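Glucokinase (Streptomyces griseus, PDB 3VGL) probably catalyses the ATP-dependent phosphorylation of D-glucose to D-glucose 6-phosphate, as a zinc-containing kinase of the ROK family. Local coordinates at residues A188-L202 and I218-S232. Sequence-based numbering, arbitrary orientation.
Sequences AKQRANATPENAAVL and ISEAARQGDPVAVDS. With ANP (phosphoaminophosphonic acid-adenylate ester), chain E.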
ATOM      1  N   ALA A 188       4.024 -13.885 -15.177  1.00 18.53           N
ATOM      2  CA  ALA A 188       3.722 -15.131 -15.888  1.00 19.44           C
ATOM      3  C   ALA A 188       4.173 -16.355 -15.123  1.00 20.65           C
ATOM      4  O   ALA A 188       3.476 -17.372 -15.129  1.00 20.30           O
ATOM      5  CB  ALA A 188       4.322 -15.109 -17.255  1.00 19.99           C
ATOM      6  N   LYS A 189       5.335 -16.275 -14.478  1.00 20.20           N
ATOM      7  CA  LYS A 189       5.807 -17.406 -13.680  1.00 22.15           C
ATOM      8  C   LYS A 189       4.921 -17.655 -12.462  1.00 22.96           C
ATOM      9  O   LYS A 189       4.655 -18.810 -12.129  1.00 24.24           O
ATOM     10  CB  LYS A 189       7.274 -17.249 -13.277  1.00 21.12           C
ATOM     11  CG  LYS A 189       8.239 -17.394 -14.453  1.00 23.79           C
ATOM     12  CD  LYS A 189       9.697 -17.260 -14.034  1.00 26.56           C
ATOM     13  CE  LYS A 189      10.612 -17.536 -15.228  1.00 29.35           C
ATOM     14  NZ  LYS A 189      12.061 -17.487 -14.886  1.00 31.33           N
ATOM     15  N   GLN A 190       4.477 -16.579 -11.804  1.00 23.19           N
ATOM     16  CA  GLN A 190       3.495 -16.675 -10.713  1.00 24.31           C
ATOM     17  C   GLN A 190       2.235 -17.407 -11.181  1.00 24.49           C
ATOM     18  O   GLN A 190       1.751 -18.322 -10.506  1.00 25.38           O
ATOM     19  CB  GLN A 190       3.081 -15.287 -10.193  1.00 24.54           C
ATOM     20  CG  GLN A 190       4.082 -14.557  -9.288  1.00 29.07           C
ATOM     21  CD  GLN A 190       3.585 -13.168  -8.795  1.00 33.66           C
ATOM     22  OE1 GLN A 190       2.666 -12.558  -9.369  1.00 32.29           O
ATOM     23  NE2 GLN A 190       4.222 -12.663  -7.740  1.00 37.12           N
ATOM     24  N   ARG A 191       1.718 -17.006 -12.339  1.00 23.42           N
ATOM     25  CA  ARG A 191       0.438 -17.509 -12.825  1.00 24.76           C
ATOM     26  C   ARG A 191       0.555 -18.913 -13.389  1.00 26.23           C
ATOM     27  O   ARG A 191      -0.357 -19.736 -13.214  1.00 27.76           O
ATOM     28  CB  ARG A 191      -0.183 -16.538 -13.833  1.00 24.05           C
ATOM     29  CG  ARG A 191      -0.713 -15.275 -13.159  1.00 22.97           C
ATOM     30  CD  ARG A 191      -0.747 -14.057 -14.072  1.00 24.12           C
ATOM     31  NE  ARG A 191      -1.248 -12.861 -13.362  1.00 22.34           N
ATOM     32  CZ  ARG A 191      -0.573 -12.226 -12.401  1.00 23.73           C
ATOM     33  NH1 ARG A 191       0.625 -12.647 -12.019  1.00 21.28           N
ATOM     34  NH2 ARG A 191      -1.105 -11.166 -11.791  1.00 27.63           N
ATOM     35  N   ALA A 192       1.670 -19.198 -14.058  1.00 26.18           N
ATOM     36  CA  ALA A 192       1.895 -20.549 -14.591  1.00 28.00           C
ATOM     37  C   ALA A 192       2.135 -21.554 -13.464  1.00 29.08           C
ATOM     38  O   ALA A 192       1.739 -22.730 -13.573  1.00 30.87           O
ATOM     39  CB  ALA A 192       3.049 -20.563 -15.583  1.00 27.36           C
ATOM     40  N   ASN A 193       2.768 -21.096 -12.382  1.00 29.28           N
ATOM     41  CA  ASN A 193       2.956 -21.946 -11.216  1.00 30.77           C
ATOM     42  C   ASN A 193       1.635 -22.255 -10.508  1.00 31.28           C
ATOM     43  O   ASN A 193       1.418 -23.386 -10.069  1.00 32.01           O
ATOM     44  CB  ASN A 193       3.967 -21.369 -10.229  1.00 30.87           C
ATOM     45  CG  ASN A 193       4.149 -22.262  -9.019  1.00 34.06           C
ATOM     46  OD1 ASN A 193       4.685 -23.367  -9.131  1.00 37.66           O
ATOM     47  ND2 ASN A 193       3.661 -21.811  -7.865  1.00 36.73           N
ATOM     48  N   ALA A 194       0.765 -21.253 -10.401  1.00 30.20           N
ATOM     49  CA  ALA A 194      -0.541 -21.428  -9.760  1.00 30.76           C
ATOM     50  C   ALA A 194      -1.508 -22.291 -10.592  1.00 32.08           C
ATOM     51  O   ALA A 194      -2.169 -23.192 -10.053  1.00 33.44           O
ATOM     52  CB  ALA A 194      -1.160 -20.088  -9.460  1.00 29.24           C
ATOM     53  N   THR A 195      -1.601 -22.003 -11.892  1.00 32.18           N
ATOM     54  CA  THR A 195      -2.561 -22.684 -12.779  1.00 34.02           C
ATOM     55  C   THR A 195      -1.895 -23.104 -14.099  1.00 34.52           C
ATOM     56  O   THR A 195      -2.149 -22.489 -15.147  1.00 34.05           O
ATOM     57  CB  THR A 195      -3.780 -21.789 -13.103  1.00 33.90           C
ATOM     58  OG1 THR A 195      -3.345 -20.621 -13.812  1.00 35.51           O
ATOM     59  CG2 THR A 195      -4.525 -21.350 -11.835  1.00 33.61           C
ATOM     60  N   PRO A 196      -1.043 -24.150 -14.052  1.00 35.50           N
ATOM     61  CA  PRO A 196      -0.315 -24.623 -15.237  1.00 36.27           C
ATOM     62  C   PRO A 196      -1.241 -25.091 -16.360  1.00 37.90           C
ATOM     63  O   PRO A 196      -0.875 -25.010 -17.537  1.00 38.22           O
ATOM     64  CB  PRO A 196       0.506 -25.798 -14.698  1.00 36.95           C
ATOM     65  CG  PRO A 196      -0.231 -26.250 -13.481  1.00 37.71           C
ATOM     66  CD  PRO A 196      -0.750 -24.984 -12.871  1.00 35.85           C
ATOM     67  N   GLU A 197      -2.431 -25.557 -15.989  1.00 38.91           N
ATOM     68  CA  GLU A 197      -3.443 -25.994 -16.955  1.00 40.72           C
ATOM     69  C   GLU A 197      -3.936 -24.850 -17.853  1.00 39.67           C
ATOM     70  O   GLU A 197      -4.472 -25.087 -18.930  1.00 40.71           O
ATOM     71  CB  GLU A 197      -4.613 -26.694 -16.240  1.00 42.18           C
ATOM     72  CG  GLU A 197      -5.581 -25.778 -15.474  1.00 43.39           C
ATOM     73  CD  GLU A 197      -5.091 -25.347 -14.088  1.00 44.37           C
ATOM     74  OE1 GLU A 197      -3.946 -25.676 -13.692  1.00 43.62           O
ATOM     75  OE2 GLU A 197      -5.878 -24.674 -13.381  1.00 46.51           O
ATOM     76  N   ASN A 198      -3.752 -23.612 -17.397  1.00 37.50           N
ATOM     77  CA  ASN A 198      -4.087 -22.445 -18.208  1.00 36.60           C
ATOM     78  C   ASN A 198      -2.860 -21.839 -18.902  1.00 35.08           C
ATOM     79  O   ASN A 198      -2.945 -20.760 -19.505  1.00 34.09           O
ATOM     80  CB  ASN A 198      -4.800 -21.388 -17.355  1.00 35.70           C
ATOM     81  CG  ASN A 198      -6.256 -21.740 -17.072  1.00 38.22           C
ATOM     82  OD1 ASN A 198      -6.897 -22.475 -17.829  1.00 39.78           O
ATOM     83  ND2 ASN A 198      -6.791 -21.194 -15.981  1.00 39.33           N
ATOM     84  N   ALA A 199      -1.731 -22.547 -18.820  1.00 34.55           N
ATOM     85  CA  ALA A 199      -0.460 -22.082 -19.381  1.00 33.32           C
ATOM     86  C   ALA A 199       0.164 -23.068 -20.370  1.00 33.88           C
ATOM     87  O   ALA A 199       1.354 -22.958 -20.689  1.00 33.61           O
ATOM     88  CB  ALA A 199       0.528 -21.775 -18.255  1.00 32.11           C
ATOM     89  N   ALA A 200      -0.628 -24.024 -20.857  1.00 35.29           N
ATOM     90  CA  ALA A 200      -0.105 -25.087 -21.722  1.00 36.22           C
ATOM     91  C   ALA A 200       0.691 -24.577 -22.929  1.00 35.66           C
ATOM     92  O   ALA A 200       1.811 -25.047 -23.183  1.00 35.37           O
ATOM     93  CB  ALA A 200      -1.230 -26.021 -22.171  1.00 37.92           C
ATOM     94  N   VAL A 201       0.114 -23.621 -23.658  1.00 35.03           N
ATOM     95  CA  VAL A 201       0.783 -23.005 -24.807  1.00 34.65           C
ATOM     96  C   VAL A 201       2.076 -22.293 -24.386  1.00 33.35           C
ATOM     97  O   VAL A 201       3.129 -22.478 -25.002  1.00 33.30           O
ATOM     98  CB  VAL A 201      -0.170 -22.049 -25.578  1.00 34.70           C
ATOM     99  CG1 VAL A 201       0.594 -21.203 -26.599  1.00 34.99           C
ATOM    100  CG2 VAL A 201      -1.280 -22.837 -26.261  1.00 36.61           C
ATOM    101  N   LEU A 202       2.000 -21.495 -23.321  1.00 31.96           N
ATOM    102  CA  LEU A 202       3.175 -20.781 -22.831  1.00 30.72           C
ATOM    103  C   LEU A 202       4.318 -21.721 -22.477  1.00 31.61           C
ATOM    104  O   LEU A 202       5.448 -21.521 -22.925  1.00 31.94           O
ATOM    105  CB  LEU A 202       2.807 -19.896 -21.627  1.00 28.26           C
ATOM    106  CG  LEU A 202       3.912 -19.177 -20.844  1.00 26.61           C
ATOM    107  CD1 LEU A 202       4.674 -18.249 -21.750  1.00 24.49           C
ATOM    108  CD2 LEU A 202       3.301 -18.414 -19.680  1.00 25.13           C
ATOM    109  N   ILE A 218       6.064 -15.329 -23.544  1.00 23.75           N
ATOM    110  CA  ILE A 218       4.824 -14.754 -23.021  1.00 22.60           C
ATOM    111  C   ILE A 218       4.084 -13.983 -24.110  1.00 22.90           C
ATOM    112  O   ILE A 218       2.864 -14.109 -24.257  1.00 23.35           O
ATOM    113  CB  ILE A 218       5.107 -13.833 -21.794  1.00 20.97           C
ATOM    114  CG1 ILE A 218       5.851 -14.607 -20.708  1.00 20.14           C
ATOM    115  CG2 ILE A 218       3.799 -13.227 -21.226  1.00 20.52           C
ATOM    116  CD1 ILE A 218       6.492 -13.714 -19.632  1.00 20.68           C
ATOM    117  N   SER A 219       4.835 -13.227 -24.903  1.00 22.59           N
ATOM    118  CA  SER A 219       4.270 -12.452 -26.004  1.00 23.10           C
ATOM    119  C   SER A 219       3.634 -13.366 -27.056  1.00 25.09           C
ATOM    120  O   SER A 219       2.456 -13.200 -27.390  1.00 26.32           O
ATOM    121  CB  SER A 219       5.349 -11.583 -26.646  1.00 22.28           C
ATOM    122  OG  SER A 219       5.720 -10.528 -25.756  1.00 21.17           O
ATOM    123  N   GLU A 220       4.403 -14.338 -27.538  1.00 26.77           N
ATOM    124  CA  GLU A 220       3.895 -15.281 -28.534  1.00 28.92           C
ATOM    125  C   GLU A 220       2.679 -16.052 -28.013  1.00 29.97           C
ATOM    126  O   GLU A 220       1.676 -16.193 -28.723  1.00 31.32           O
ATOM    127  CB  GLU A 220       5.005 -16.236 -29.012  1.00 29.07           C
ATOM    128  CG  GLU A 220       4.595 -17.200 -30.155  1.00 32.93           C
ATOM    129  CD  GLU A 220       3.788 -16.535 -31.279  1.00 37.91           C
ATOM    130  OE1 GLU A 220       4.029 -15.350 -31.607  1.00 40.17           O
ATOM    131  OE2 GLU A 220       2.905 -17.211 -31.855  1.00 40.26           O
ATOM    132  N   ALA A 221       2.769 -16.549 -26.780  1.00 29.50           N
ATOM    133  CA  ALA A 221       1.650 -17.256 -26.163  1.00 30.09           C
ATOM    134  C   ALA A 221       0.397 -16.388 -26.040  1.00 30.23           C
ATOM    135  O   ALA A 221      -0.704 -16.847 -26.328  1.00 30.86           O
ATOM    136  CB  ALA A 221       2.052 -17.836 -24.811  1.00 29.68           C
ATOM    137  N   ALA A 222       0.558 -15.127 -25.626  1.00 28.57           N
ATOM    138  CA  ALA A 222      -0.585 -14.211 -25.567  1.00 29.27           C
ATOM    139  C   ALA A 222      -1.243 -13.995 -26.938  1.00 31.09           C
ATOM    140  O   ALA A 222      -2.469 -13.936 -27.032  1.00 31.85           O
ATOM    141  CB  ALA A 222      -0.188 -12.859 -24.909  1.00 27.23           C
ATOM    142  N   ARG A 223      -0.436 -13.898 -27.996  1.00 32.25           N
ATOM    143  CA  ARG A 223      -0.980 -13.778 -29.355  1.00 34.23           C
ATOM    144  C   ARG A 223      -1.858 -14.969 -29.686  1.00 36.14           C
ATOM    145  O   ARG A 223      -2.862 -14.833 -30.391  1.00 37.55           O
ATOM    146  CB  ARG A 223       0.124 -13.706 -30.405  1.00 35.00           C
ATOM    147  CG  ARG A 223       0.792 -12.388 -30.481  1.00 33.52           C
ATOM    148  CD  ARG A 223       1.692 -12.240 -31.700  1.00 33.39           C
ATOM    149  NE  ARG A 223       2.551 -11.090 -31.435  1.00 29.14           N
ATOM    150  CZ  ARG A 223       2.165  -9.822 -31.553  1.00 29.41           C
ATOM    151  NH1 ARG A 223       0.939  -9.522 -31.969  1.00 29.42           N
ATOM    152  NH2 ARG A 223       3.015  -8.845 -31.224  1.00 29.10           N
ATOM    153  N   GLN A 224      -1.459 -16.139 -29.190  1.00 36.68           N
ATOM    154  CA  GLN A 224      -2.194 -17.382 -29.441  1.00 38.30           C
ATOM    155  C   GLN A 224      -3.337 -17.585 -28.443  1.00 38.29           C
ATOM    156  O   GLN A 224      -4.054 -18.587 -28.502  1.00 39.76           O
ATOM    157  CB  GLN A 224      -1.240 -18.581 -29.412  1.00 38.59           C
ATOM    158  CG  GLN A 224      -0.265 -18.631 -30.586  1.00 40.81           C
ATOM    159  CD  GLN A 224       0.737 -19.775 -30.488  1.00 43.66           C
ATOM    160  OE1 GLN A 224       1.911 -19.616 -30.833  1.00 45.03           O
ATOM    161  NE2 GLN A 224       0.284 -20.929 -30.013  1.00 45.19           N
ATOM    162  N   GLY A 225      -3.494 -16.636 -27.523  1.00 36.87           N
ATOM    163  CA  GLY A 225      -4.625 -16.613 -26.596  1.00 36.37           C
ATOM    164  C   GLY A 225      -4.431 -17.400 -25.313  1.00 35.69           C
ATOM    165  O   GLY A 225      -5.406 -17.699 -24.624  1.00 36.05           O
ATOM    166  N   ASP A 226      -3.176 -17.728 -24.991  1.00 34.18           N
ATOM    167  CA  ASP A 226      -2.840 -18.417 -23.746  1.00 32.92           C
ATOM    168  C   ASP A 226      -3.338 -17.549 -22.590  1.00 31.58           C
ATOM    169  O   ASP A 226      -2.906 -16.397 -22.460  1.00 30.07           O
ATOM    170  CB  ASP A 226      -1.320 -18.637 -23.658  1.00 32.22           C
ATOM    171  CG  ASP A 226      -0.890 -19.336 -22.379  1.00 32.71           C
ATOM    172  OD1 ASP A 226      -0.629 -20.552 -22.417  1.00 33.35           O
ATOM    173  OD2 ASP A 226      -0.792 -18.674 -21.327  1.00 29.87           O
ATOM    174  N   PRO A 227      -4.277 -18.073 -21.770  1.00 31.23           N
ATOM    175  CA  PRO A 227      -4.918 -17.247 -20.734  1.00 29.77           C
ATOM    176  C   PRO A 227      -3.946 -16.682 -19.704  1.00 27.82           C
ATOM    177  O   PRO A 227      -4.101 -15.525 -19.287  1.00 26.94           O
ATOM    178  CB  PRO A 227      -5.896 -18.212 -20.056  1.00 31.05           C
ATOM    179  CG  PRO A 227      -6.121 -19.290 -21.038  1.00 32.03           C
ATOM    180  CD  PRO A 227      -4.867 -19.427 -21.836  1.00 32.53           C
ATOM    181  N   VAL A 228      -2.971 -17.489 -19.292  1.00 26.74           N
ATOM    182  CA  VAL A 228      -1.973 -17.045 -18.308  1.00 25.33           C
ATOM    183  C   VAL A 228      -1.123 -15.926 -18.901  1.00 24.47           C
ATOM    184  O   VAL A 228      -0.819 -14.943 -18.211  1.00 22.37           O
ATOM    185  CB  VAL A 228      -1.106 -18.228 -17.790  1.00 25.99           C
ATOM    186  CG1 VAL A 228       0.265 -17.742 -17.269  1.00 25.09           C
ATOM    187  CG2 VAL A 228      -1.861 -18.995 -16.706  1.00 26.78           C
ATOM    188  N   ALA A 229      -0.753 -16.052 -20.171  1.00 24.56           N
ATOM    189  CA  ALA A 229       0.042 -15.004 -20.817  1.00 23.71           C
ATOM    190  C   ALA A 229      -0.773 -13.715 -20.964  1.00 23.61           C
ATOM    191  O   ALA A 229      -0.270 -12.625 -20.707  1.00 21.24           O
ATOM    192  CB  ALA A 229       0.569 -15.484 -22.160  1.00 24.87           C
ATOM    193  N   VAL A 230      -2.033 -13.847 -21.376  1.00 23.83           N
ATOM    194  CA  VAL A 230      -2.929 -12.695 -21.504  1.00 24.26           C
ATOM    195  C   VAL A 230      -3.090 -12.003 -20.150  1.00 23.24           C
ATOM    196  O   VAL A 230      -3.003 -10.758 -20.063  1.00 21.99           O
ATOM    197  CB  VAL A 230      -4.293 -13.124 -22.131  1.00 25.56           C
ATOM    198  CG1 VAL A 230      -5.325 -11.996 -22.066  1.00 25.84           C
ATOM    199  CG2 VAL A 230      -4.076 -13.580 -23.565  1.00 26.93           C
ATOM    200  N   ASP A 231      -3.271 -12.798 -19.090  1.00 23.45           N
ATOM    201  CA  ASP A 231      -3.414 -12.252 -17.729  1.00 23.04           C
ATOM    202  C   ASP A 231      -2.158 -11.513 -17.238  1.00 21.23           C
ATOM    203  O   ASP A 231      -2.248 -10.510 -16.503  1.00 21.06           O
ATOM    204  CB  ASP A 231      -3.782 -13.334 -16.716  1.00 23.71           C
ATOM    205  CG  ASP A 231      -4.348 -12.754 -15.429  1.00 29.12           C
ATOM    206  OD1 ASP A 231      -5.258 -11.898 -15.536  1.00 32.16           O
ATOM    207  OD2 ASP A 231      -3.880 -13.133 -14.322  1.00 33.01           O
ATOM    208  N   SER A 232      -0.995 -12.016 -17.632  1.00 20.44           N
ATOM    209  CA  SER A 232       0.283 -11.390 -17.257  1.00 19.41           C
ATOM    210  C   SER A 232       0.421 -10.010 -17.911  1.00 19.16           C
ATOM    211  O   SER A 232       0.903  -9.046 -17.278  1.00 18.12           O
ATOM    212  CB  SER A 232       1.466 -12.276 -17.641  1.00 20.23           C
ATOM    213  OG  SER A 232       1.335 -13.564 -17.071  1.00 21.03           O
TER
HETATM  214  PB  ANP E 325      17.595  -4.487 -22.033  1.00 21.17           P
HETATM  215  O1B ANP E 325      16.856  -4.089 -20.751  1.00 22.01           O
HETATM  216  O2B ANP E 325      18.878  -5.241 -21.840  1.00 22.81           O
HETATM  217  N3B ANP E 325      17.942  -3.077 -22.945  1.00 21.78           N
HETATM  218  PA  ANP E 325      15.114  -5.455 -23.238  1.00 22.11           P
HETATM  219  O1A ANP E 325      14.895  -6.480 -24.355  1.00 25.29           O
HETATM  220  O2A ANP E 325      14.659  -4.040 -23.418  1.00 22.22           O
HETATM  221  O3A ANP E 325      16.682  -5.517 -22.858  1.00 20.68           O
HETATM  222  O5' ANP E 325      14.446  -5.992 -21.876  1.00 21.67           O
HETATM  223  C5' ANP E 325      14.690  -7.314 -21.384  1.00 21.07           C
HETATM  224  C4' ANP E 325      13.509  -7.761 -20.549  1.00 20.06           C
HETATM  225  O4' ANP E 325      12.292  -7.602 -21.292  1.00 21.50           O
HETATM  226  C3' ANP E 325      13.627  -9.228 -20.222  1.00 21.52           C
HETATM  227  O3' ANP E 325      12.907  -9.448 -19.006  1.00 24.33           O
HETATM  228  C2' ANP E 325      12.890  -9.855 -21.377  1.00 23.07           C
HETATM  229  O2' ANP E 325      12.387 -11.140 -21.054  1.00 27.66           O
HETATM  230  C1' ANP E 325      11.766  -8.873 -21.669  1.00 22.63           C
HETATM  231  N9  ANP E 325      11.491  -8.782 -23.114  1.00 23.51           N
HETATM  232  C8  ANP E 325      12.300  -8.312 -24.081  1.00 24.94           C
HETATM  233  N7  ANP E 325      11.682  -8.383 -25.304  1.00 27.36           N
HETATM  234  C5  ANP E 325      10.456  -8.884 -25.074  1.00 25.66           C
HETATM  235  C6  ANP E 325       9.264  -9.250 -25.893  1.00 26.86           C
HETATM  236  N6  ANP E 325       9.255  -9.062 -27.238  1.00 30.53           N
HETATM  237  N1  ANP E 325       8.188  -9.736 -25.237  1.00 26.30           N
HETATM  238  C2  ANP E 325       8.144  -9.945 -23.899  1.00 27.46           C
HETATM  239  N3  ANP E 325       9.198  -9.647 -23.102  1.00 25.32           N
HETATM  240  C4  ANP E 325      10.326  -9.141 -23.638  1.00 24.20           C
HETATM  241  O   HOH W   1      -2.487 -22.231 -22.961  1.00 17.67           O
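Asp226 serves two helix starts with one carboxylate: as N-cap of its own helix, 227-232, it accepts from Ala229 N through OD2 at 2.9 Å, while OD1 takes Leu202 N, in the first turn of the neighbouring helix 200-202, at 2.9 Å. This shared carboxylate joins the ends of neighbouring helices at the edge of the ROK kinase fold; helix 218-223 carries Ser219, whose OG donates to N1 of the bound ATP analogue, some way from the cap. OD2 uses its anti lone pair; OD1 is met from 59° above the carboxylate plane, and a water bridges it to Val201 N. Replacing Asp226 by alanine would probably leave Leu202 N and Ala229 N without their carboxylate acceptor and remove the water's link to Val201 N. The bend preceding the cap is a Schellman motif closed at Gly225. Next along, Val228 is a knob in a hole formed by Ala188, Arg191, Ala192 and Leu202. With CG1 anti to the backbone N (chi1 156°), that methyl reaches Arg191 CB at 3.7 Å, whereas CG2 lies against Asn198 O. The same carbonyl accepts from Val228 N at 3.3 Å. Helices 188-194 and 227-232, roughly antiparallel (145°), are tied farther along by a salt bridge whose side chains cross at about a right angle: Arg191 NE, with the acceptor near the guanidinium plane, meets Asp231 OD2 at 2.8 Å from above the carboxylate plane.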